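Local coordinates for protein protoporphyrinogen oxidase (Exiguobacterium sibiricum, PDB 3LOV) that probably catalyses the FAD-dependent oxidation of coproporphyrinogen III to coproporphyrin III by molecular oxygen in heme b biosynthesis, at residues 20-25 and 70-75; 38-41 and 45-48; 266-269 and 274-277. All blocks are in the same frame, centred on the assembly; numbering follows the deposited sequence.

Contact 1 of 3, residues 20-25 and 70-75; sequences AYYAER and TDLIEA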
# COMPACT_ATOMS: atom_id res chain seq x y z
N ALA A 20 4.36 9.92 17.12
CA ALA A 20 4.36 10.98 18.13
C ALA A 20 3.25 10.67 19.15
O ALA A 20 3.45 10.90 20.35
CB ALA A 20 4.13 12.33 17.51
N TYR A 21 2.12 10.17 18.63
CA TYR A 21 0.93 9.85 19.41
C TYR A 21 1.31 8.82 20.44
O TYR A 21 1.02 8.97 21.63
CB TYR A 21 -0.20 9.29 18.52
CG TYR A 21 -1.41 8.81 19.32
CD1 TYR A 21 -2.39 9.69 19.76
CD2 TYR A 21 -1.55 7.46 19.65
CE1 TYR A 21 -3.47 9.24 20.52
CE2 TYR A 21 -2.60 7.02 20.40
CZ TYR A 21 -3.57 7.91 20.82
OH TYR A 21 -4.62 7.46 21.58
N TYR A 22 1.94 7.75 19.97
CA TYR A 22 2.31 6.67 20.87
C TYR A 22 3.44 7.11 21.80
O TYR A 22 3.48 6.65 22.94
CB TYR A 22 2.74 5.42 20.10
CG TYR A 22 1.64 4.75 19.32
CD1 TYR A 22 0.50 4.30 19.96
CD2 TYR A 22 1.77 4.53 17.95
CE1 TYR A 22 -0.52 3.68 19.24
CE2 TYR A 22 0.75 3.91 17.21
CZ TYR A 22 -0.40 3.50 17.88
OH TYR A 22 -1.42 2.89 17.19
N ALA A 23 4.37 7.94 21.32
CA ALA A 23 5.47 8.42 22.16
C ALA A 23 4.93 9.29 23.28
O ALA A 23 5.46 9.23 24.39
CB ALA A 23 6.59 9.21 21.33
N GLU A 24 3.91 10.11 23.01
CA GLU A 24 3.37 10.97 24.09
C GLU A 24 2.90 10.10 25.26
O GLU A 24 3.20 10.40 26.41
CB GLU A 24 2.28 11.94 23.61
CG GLU A 24 2.84 13.11 22.82
CD GLU A 24 1.90 14.28 22.63
OE1 GLU A 24 0.72 14.20 23.07
OE2 GLU A 24 2.36 15.30 22.02
N ARG A 25 2.31 8.96 24.96
CA ARG A 25 1.76 8.09 25.99
C ARG A 25 2.82 7.22 26.63
O ARG A 25 2.79 7.03 27.83
CB ARG A 25 0.64 7.23 25.43
CG ARG A 25 -0.68 7.94 25.46
CD ARG A 25 -1.41 7.83 24.14
NE ARG A 25 -2.41 8.89 24.06
CZ ARG A 25 -2.19 10.07 23.51
NH1 ARG A 25 -1.02 10.35 22.96
NH2 ARG A 25 -3.15 10.97 23.48
N THR A 70 -7.99 0.80 13.03
CA THR A 70 -9.36 0.96 13.57
C THR A 70 -9.30 1.41 15.02
O THR A 70 -9.94 2.38 15.39
CB THR A 70 -10.15 -0.34 13.46
OG1 THR A 70 -10.00 -0.90 12.15
CG2 THR A 70 -11.66 -0.07 13.77
N ASP A 71 -8.44 0.76 15.80
CA ASP A 71 -8.29 1.10 17.21
C ASP A 71 -7.77 2.53 17.44
O ASP A 71 -8.29 3.27 18.31
CB ASP A 71 -7.36 0.10 17.87
CG ASP A 71 -7.95 -1.28 17.99
OD1 ASP A 71 -9.19 -1.41 18.03
OD2 ASP A 71 -7.15 -2.23 18.05
N LEU A 72 -6.76 2.92 16.65
CA LEU A 72 -6.24 4.29 16.69
C LEU A 72 -7.35 5.26 16.32
O LEU A 72 -7.52 6.30 16.99
CB LEU A 72 -5.02 4.45 15.75
CG LEU A 72 -4.33 5.81 15.72
CD1 LEU A 72 -3.82 6.09 17.16
CD2 LEU A 72 -3.15 5.89 14.61
N ILE A 73 -8.10 4.94 15.27
CA ILE A 73 -9.14 5.83 14.80
C ILE A 73 -10.22 5.99 15.90
O ILE A 73 -10.75 7.10 16.12
CB ILE A 73 -9.78 5.29 13.46
CG1 ILE A 73 -8.89 5.58 12.25
CG2 ILE A 73 -11.22 5.83 13.23
CD1 ILE A 73 -9.29 4.79 10.99
N GLU A 74 -10.53 4.90 16.60
CA GLU A 74 -11.54 4.99 17.65
C GLU A 74 -11.00 5.80 18.81
O GLU A 74 -11.68 6.74 19.27
CB GLU A 74 -11.99 3.63 18.10
CG GLU A 74 -12.92 2.93 17.05
CD GLU A 74 -14.43 3.00 17.39
OE1 GLU A 74 -14.91 4.10 17.76
OE2 GLU A 74 -15.12 1.95 17.27
N ALA A 75 -9.78 5.48 19.25
CA ALA A 75 -9.17 6.14 20.38
C ALA A 75 -9.15 7.66 20.22
O ALA A 75 -9.40 8.37 21.20
CB ALA A 75 -7.77 5.59 20.65
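The ring of Tyr21 takes a methyl group of Leu72 over one face: CD1 of Leu72 stands 3.6 Å from CE2 of Tyr21, off centre toward the CD2-CE2 rim, in a CH-pi contact. On the opposite face, in one of its two modelled conformers, lies the guanidinium of Arg25, whose NH1 there also donates to the carbonyl O of Tyr21; both this second cover and that bond are therefore less certain. At the edge, in the ring plane, sits CE1 of Tyr22, while CD2 of Tyr21 lies over a face of the Tyr22 ring. The two tyrosines thus meet edge against face, and Leu72 CD1 is shared between them, 4.0 Å from Tyr22 OH. Beyond the ring, Tyr21 OH rests 3.8 Å from CB of Ala75.

With the short axes of 20-25 and 70-75 13.1 Å apart at their closest and inclined at 67°, it is long side chains that meet. Tyr21 has CG anti to its own N (chi1 174°), which sets the ring against Leu72. Tyr22 meanwhile packs on Val451, Lys455 and Ile458 of helix 447-463, and Ile73 meets Leu231. Helix 14-26 follows strand 6-10 and a glycine-rich turn, consistent with the first beta-alpha unit of a Rossmann-type FAD-binding fold.

No hydrogen bond crosses between the segments, and each phenol oxygen meets carbon there. The contact is therefore a case of helices joined through dispersion and CH-pi attraction, with side chains, not backbones, spanning the separation.

Contact 2 of 3, residues 38-41 and 45-48; sequences GERL and VATY
Arg40 reaches across a tight loop to the backbone carbonyl of Val45, and its NH2 makes the stronger bond, 2.9 Å to Val45 O. The bond is nearly straight (162° at the hydrogen), uses a lone pair in the carbonyl plane, and finds the oxygen at the edge of the guanidinium, almost in its plane. Arg40 NH1 adds a weak bond of 3.3 Å to the same Val45 O, so one carbonyl is gripped by both terminal nitrogens.

The fork has further partners. NH2 also forms a salt bridge with Glu236 OE2, and NH1 has a weak bond to Gly43 O within the loop. Glu236 turns its other oxygen, OE1, to the amide N of Thr47; a single carboxylate thus links the arginine to the start of strand 47-48, and its charge is likely to favour the guanidinium's position.

Packing comes next. CB of Ala46 lies over one face of the guanidinium, 3.6 Å from Arg40 NH2, giving the flat group an apolar neighbour over a face besides the carbonyl oxygen at its edge. To get there, the arginine sets CG between its backbone N and carbonyl carbon (chi1 67°) and bends at chi3 (-72°), which turns the guanidinium to the carbonyl of Val45. The side chain of Val45 meets Leu235 and Ile239 of helix 235-245, and Leu41 packs on Ile239 too, so the loop's two ends share one helix.

Val45 lies about 5 Å from FAD by side chain, and the preceding Lys44 binds it. The loop follows strand 31-35 and FAD-binding Glu36; its sequence, an arginine, Leu41, two glycines and the basic Lys44, is consistent with the GG-doublet (RxGGR-like) motif of amine-oxidase-type flavoproteins, with lysine in place of the second arginine.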
# COMPACT_ATOMS: atom_id res chain seq x y z
N GLY A 38 8.22 19.20 4.18
CA GLY A 38 7.37 19.98 3.26
C GLY A 38 6.40 20.90 3.97
O GLY A 38 6.48 21.15 5.18
N GLU A 39 5.45 21.40 3.21
CA GLU A 39 4.48 22.38 3.74
C GLU A 39 3.30 21.80 4.55
O GLU A 39 2.46 22.58 4.99
CB GLU A 39 3.88 23.14 2.57
CG GLU A 39 2.86 22.35 1.79
CD GLU A 39 3.46 21.46 0.75
OE1 GLU A 39 4.65 21.06 0.89
OE2 GLU A 39 2.72 21.16 -0.20
N ARG A 40 3.20 20.47 4.68
CA ARG A 40 2.00 19.81 5.24
C ARG A 40 2.37 18.50 5.88
O ARG A 40 3.38 17.92 5.55
CB ARG A 40 0.94 19.54 4.16
CG ARG A 40 1.39 18.48 3.09
CD ARG A 40 0.37 18.31 1.98
NE ARG A 40 -0.83 17.61 2.44
CZ ARG A 40 -0.96 16.29 2.56
NH1 ARG A 40 0.03 15.45 2.27
NH2 ARG A 40 -2.10 15.80 3.01
N LEU A 41 1.55 18.05 6.82
CA LEU A 41 1.64 16.71 7.39
C LEU A 41 0.83 15.77 6.50
O LEU A 41 0.06 16.22 5.67
CB LEU A 41 1.04 16.69 8.80
CG LEU A 41 1.72 17.54 9.87
CD1 LEU A 41 0.89 17.53 11.17
CD2 LEU A 41 3.14 17.05 10.05
N VAL A 45 -0.87 10.47 2.23
CA VAL A 45 -2.30 10.57 2.53
C VAL A 45 -2.68 12.01 2.24
O VAL A 45 -2.10 12.92 2.80
CB VAL A 45 -2.66 10.23 4.00
CG1 VAL A 45 -4.13 10.52 4.28
CG2 VAL A 45 -2.31 8.78 4.39
N ALA A 46 -3.63 12.20 1.34
CA ALA A 46 -4.18 13.52 1.04
C ALA A 46 -5.61 13.33 0.49
O ALA A 46 -5.85 12.37 -0.25
CB ALA A 46 -3.29 14.22 0.01
N THR A 47 -6.56 14.20 0.84
CA THR A 47 -7.94 14.03 0.38
C THR A 47 -8.46 15.32 -0.23
O THR A 47 -8.42 16.38 0.40
CB THR A 47 -8.89 13.61 1.52
OG1 THR A 47 -8.29 12.58 2.31
CG2 THR A 47 -10.26 13.15 0.97
N TYR A 48 -8.93 15.23 -1.47
CA TYR A 48 -9.60 16.36 -2.11
C TYR A 48 -11.02 16.53 -1.53
O TYR A 48 -11.86 15.62 -1.64
CB TYR A 48 -9.68 16.14 -3.62
CG TYR A 48 -10.29 17.30 -4.40
CD1 TYR A 48 -9.55 18.45 -4.70
CD2 TYR A 48 -11.59 17.23 -4.87
CE1 TYR A 48 -10.10 19.49 -5.41
CE2 TYR A 48 -12.16 18.28 -5.58
CZ TYR A 48 -11.41 19.40 -5.85
OH TYR A 48 -11.96 20.41 -6.57

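Contact 3 of 3, residues 266-269 and 274-277; sequences RYRL and GPEY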
# COMPACT_ATOMS: atom_id res chain seq x y z
N ARG A 266 25.00 11.94 22.10
CA ARG A 266 23.75 12.49 21.60
C ARG A 266 23.97 12.77 20.11
O ARG A 266 25.02 12.47 19.55
CB ARG A 266 23.37 13.77 22.38
CG ARG A 266 23.45 13.71 23.94
CD ARG A 266 22.95 15.02 24.63
NE ARG A 266 21.52 15.26 24.36
CZ ARG A 266 20.93 16.44 24.19
NH1 ARG A 266 21.59 17.59 24.30
NH2 ARG A 266 19.63 16.48 23.92
N TYR A 267 23.00 13.40 19.46
CA TYR A 267 23.14 13.72 18.06
C TYR A 267 22.77 15.16 17.82
O TYR A 267 21.89 15.72 18.48
CB TYR A 267 22.21 12.78 17.23
CG TYR A 267 22.63 11.35 17.36
CD1 TYR A 267 23.70 10.86 16.63
CD2 TYR A 267 21.96 10.47 18.22
CE1 TYR A 267 24.12 9.53 16.78
CE2 TYR A 267 22.36 9.16 18.35
CZ TYR A 267 23.45 8.69 17.61
OH TYR A 267 23.85 7.37 17.74
N ARG A 268 23.46 15.75 16.85
CA ARG A 268 23.16 17.05 16.39
C ARG A 268 22.51 16.87 15.03
O ARG A 268 23.14 16.30 14.13
CB ARG A 268 24.43 17.87 16.28
CG ARG A 268 24.23 19.23 15.68
CD ARG A 268 25.51 20.08 15.82
NE ARG A 268 25.44 21.25 14.94
CZ ARG A 268 26.12 22.39 15.13
NH1 ARG A 268 26.92 22.58 16.17
NH2 ARG A 268 25.98 23.37 14.26
N LEU A 269 21.28 17.36 14.88
CA LEU A 269 20.51 17.17 13.64
C LEU A 269 20.47 18.47 12.88
O LEU A 269 19.97 19.48 13.37
CB LEU A 269 19.10 16.66 13.95
CG LEU A 269 18.87 15.16 14.15
CD1 LEU A 269 19.85 14.46 15.03
CD2 LEU A 269 17.46 14.96 14.72
N GLY A 274 19.03 25.90 11.73
CA GLY A 274 19.78 25.54 12.92
C GLY A 274 19.52 24.13 13.45
O GLY A 274 18.55 23.47 13.09
N PRO A 275 20.41 23.67 14.32
CA PRO A 275 20.41 22.28 14.69
C PRO A 275 19.37 21.94 15.72
O PRO A 275 18.96 22.82 16.47
CB PRO A 275 21.81 22.09 15.27
CG PRO A 275 22.16 23.45 15.83
CD PRO A 275 21.53 24.43 14.89
N GLU A 276 18.93 20.69 15.71
CA GLU A 276 18.13 20.14 16.82
C GLU A 276 18.98 19.11 17.51
O GLU A 276 19.64 18.35 16.81
CB GLU A 276 16.89 19.39 16.30
CG GLU A 276 15.67 20.17 16.17
CD GLU A 276 15.19 20.73 17.48
OE1 GLU A 276 14.86 19.97 18.40
OE2 GLU A 276 15.16 21.95 17.56
N TYR A 277 18.93 19.03 18.84
CA TYR A 277 19.76 18.03 19.54
C TYR A 277 18.86 16.92 20.02
O TYR A 277 17.77 17.16 20.54
CB TYR A 277 20.56 18.67 20.71
CG TYR A 277 21.58 19.70 20.24
CD1 TYR A 277 22.83 19.33 19.76
CD2 TYR A 277 21.27 21.04 20.22
CE1 TYR A 277 23.74 20.28 19.31
CE2 TYR A 277 22.16 21.99 19.76
CZ TYR A 277 23.39 21.61 19.31
OH TYR A 277 24.26 22.59 18.90
O HOH W 1 26.57 21.65 18.85
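Leu269 and Glu276 form the antiparallel hydrogen-bonded pair of this contact, joined by two backbone bonds: Leu269 N to Glu276 O at 2.7 Å and Glu276 N to Leu269 O at 2.8 Å. CA-H...O contacts continue the ladder, from Pro275 CA to Leu269 O (3.1 Å) and from Tyr277 CA to Tyr267 O (3.3 Å).

Among side chains, Arg268 and Tyr277, the neighbouring non-hydrogen-bonded pair, run side by side on one face of the sheet. The extended arginine lays CG 3.8 Å from Tyr277 CE1, and Pro275 CG sits over one face of its guanidinium. A water bridges Arg268 NH1 and Tyr277 OH. Across Tyr277 CB passes Arg266, whose NE is salt-bridged to Asp279. With an alanine here in place of Tyr277, the aliphatic stem of Arg268 would probably lose its aromatic neighbour and the bridging water its phenol partner.

On the other face, Leu269 packs on Val8 and on FAD-binding Leu257, while Glu276 pairs with Arg252. Together with strand 259-263, this hairpin builds a three-stranded antiparallel meander beside the parallel Rossmann-type sheet, as in other flavoproteins of the glutathione reductase type.

Overall arrangement
From the N terminus, the chain runs through strand 6-10 into helix 14-26, where contact 1 opens; it closes on helix 68-75, with 44 residues in between. Contact 2 is nested within that loop, itself closing a three-residue turn between strand 31-35 and strand 47-48. Contact 3 follows in series, as a hairpin with four intervening residues, just before strand 280-283 joins the parallel sheet. The three do not touch: nearest atoms are about 9 Å apart between contacts 1 and 2, and at least about 13 Å from contact 3 to either. Contact 1 ties helix to helix, contact 2 joins the two sides of a loop near the FAD, and contact 3 zips the meander, all within one FAD-binding fold.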